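Local coordinates for protein exopolygalacturonate lyase (Vibrio vulnificus, PDB 5A29) that probably cleaves pectic polysaccharides as a metal-dependent family 2 polysaccharide lyase, breaking carbon-oxygen bonds by beta-elimination, at residues A[311-314]-A[315-319]. Numbering follows the deposited sequence.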
loop_
_atom_site.group_PDB
_atom_site.type_symbol
_atom_site.label_atom_id
_atom_site.label_comp_id
_atom_site.label_asym_id
_atom_site.label_seq_id
_atom_site.Cartn_x
_atom_site.Cartn_y
_atom_site.Cartn_z
ATOM N N ARG A 311 -5.649 -25.449 -9.974
ATOM C CA ARG A 311 -5.195 -25.774 -11.329
ATOM C C ARG A 311 -3.708 -25.976 -11.447
ATOM O O ARG A 311 -3.248 -27.005 -11.960
ATOM C CB ARG A 311 -5.652 -24.763 -12.342
ATOM C CG ARG A 311 -7.171 -24.839 -12.631
ATOM C CD ARG A 311 -7.642 -23.722 -13.559
ATOM N NE ARG A 311 -7.056 -23.854 -14.909
ATOM C CZ ARG A 311 -6.954 -22.867 -15.804
ATOM N NH1 ARG A 311 -7.450 -21.622 -15.589
ATOM N NH2 ARG A 311 -6.407 -23.129 -16.980
ATOM N N GLN A 312 -2.927 -25.021 -10.936
ATOM C CA GLN A 312 -1.447 -25.112 -11.125
ATOM C C GLN A 312 -0.715 -26.019 -10.184
ATOM O O GLN A 312 0.260 -26.652 -10.597
ATOM C CB GLN A 312 -0.836 -23.682 -11.089
ATOM C CG GLN A 312 0.705 -23.659 -11.436
ATOM C CD GLN A 312 1.085 -22.257 -11.808
ATOM O OE1 GLN A 312 0.396 -21.335 -11.415
ATOM N NE2 GLN A 312 2.103 -22.078 -12.661
ATOM N N PHE A 313 -1.164 -26.112 -8.908
ATOM C CA PHE A 313 -0.488 -26.862 -7.865
ATOM C C PHE A 313 -1.243 -28.094 -7.335
ATOM O O PHE A 313 -0.634 -28.934 -6.671
ATOM C CB PHE A 313 -0.207 -25.939 -6.654
ATOM C CG PHE A 313 0.723 -24.764 -6.990
ATOM C CD1 PHE A 313 2.098 -24.987 -7.126
ATOM C CD2 PHE A 313 0.218 -23.485 -7.145
ATOM C CE1 PHE A 313 2.979 -23.913 -7.372
ATOM C CE2 PHE A 313 1.088 -22.411 -7.428
ATOM C CZ PHE A 313 2.454 -22.649 -7.555
ATOM N N GLY A 314 -2.563 -28.093 -7.531
ATOM C CA GLY A 314 -3.460 -29.150 -6.953
ATOM C C GLY A 314 -3.034 -30.589 -7.226
ATOM O O GLY A 314 -3.021 -31.400 -6.308
ATOM N N PRO A 315 -2.603 -30.897 -8.464
ATOM C CA PRO A 315 -2.171 -32.282 -8.783
ATOM C C PRO A 315 -1.070 -32.778 -7.866
ATOM O O PRO A 315 -1.144 -33.901 -7.381
ATOM C CB PRO A 315 -1.658 -32.157 -10.232
ATOM C CG PRO A 315 -2.489 -31.060 -10.806
ATOM C CD PRO A 315 -2.597 -30.042 -9.677
ATOM N N GLU A 316 -0.079 -31.946 -7.546
ATOM C CA GLU A 316 0.931 -32.393 -6.609
ATOM C C GLU A 316 0.594 -32.149 -5.131
ATOM O O GLU A 316 0.934 -32.949 -4.296
ATOM C CB GLU A 316 2.305 -31.766 -6.916
ATOM C CG GLU A 316 2.865 -32.151 -8.282
ATOM C CD GLU A 316 2.194 -31.441 -9.466
ATOM O OE1 GLU A 316 1.653 -30.298 -9.286
ATOM O OE2 GLU A 316 2.207 -32.011 -10.606
ATOM N N LEU A 317 -0.084 -31.055 -4.796
ATOM C CA LEU A 317 -0.179 -30.645 -3.382
ATOM C C LEU A 317 -1.508 -30.913 -2.715
ATOM O O LEU A 317 -1.571 -30.910 -1.502
ATOM C CB LEU A 317 0.178 -29.128 -3.240
ATOM C CG LEU A 317 1.630 -28.765 -3.572
ATOM C CD1 LEU A 317 1.800 -27.292 -3.312
ATOM C CD2 LEU A 317 2.576 -29.582 -2.699
ATOM N N GLY A 318 -2.589 -31.089 -3.478
ATOM C CA GLY A 318 -3.870 -31.458 -2.847
ATOM C C GLY A 318 -4.668 -30.256 -2.362
ATOM O O GLY A 318 -4.571 -29.180 -2.942
ATOM N N ASN A 319 -5.396 -30.441 -1.254
ATOM C CA ASN A 319 -6.376 -29.493 -0.796
ATOM C C ASN A 319 -5.741 -28.156 -0.327
ATOM O O ASN A 319 -6.465 -27.177 -0.287
ATOM C CB ASN A 319 -7.082 -30.081 0.440
ATOM C CG ASN A 319 -8.030 -31.226 0.080
ATOM O OD1 ASN A 319 -8.294 -31.491 -1.093
ATOM N ND2 ASN A 319 -8.599 -31.831 1.084
#
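Leu-317 N donates to Phe-313 O over 2.9 Å, and Gly-318 N donates to Gly-314 O, also over 2.9 Å, closing the last turn of helix 308-317. This is the C-terminal end of a helix kinked by proline. Pro-315 has no N-H to give, and its CD lies 3.9 Å from Arg-311 O, where an i to i+4 bond would otherwise form. Glu-316 N does not bond back to Gln-312 O either; it makes a weak 3.2 Å bond to Phe-313 O. That carbonyl therefore takes two donors. The bond from Leu-317 N is the shorter and straighter one, with an N-H...O angle of 152°. Gly-318 then leaves the helix with positive phi (86°), which ends the helical path.

The side chains of Phe-313 and Leu-317 meet one turn apart. The CD1 methyl of Leu-317 meets CB, at the root of the Phe-313 side chain, at 4.1 Å. Leu-317 CG sits beside its own backbone N, which carries the CD1 branch back toward Phe-313. Leu-317 CB passes 3.5 Å from Phe-313 O. One face of the Phe-313 ring has Gln-312 CG over its centre. Phe-382 meets the same ring edge-to-face and also touches Leu-317, so the two side chains set this helix end against the loop bearing Phe-382. The contact lies away from the annotated sites, its centre about 30 Å from that of the chain.

The Glu-316 chain bends at chi2 (75°) and folds OE1 back over the preceding turn. Its OE2 makes a salt bridge to Arg-395, whose NH1 bonds to Gln-312 O. The same arginine thus serves both a carboxylate and the carbonyl that lost its helix donor at the kink. Glu-316 OE1 lies 3.7 Å from Phe-313 O, a mere proximity of two acceptor oxygens.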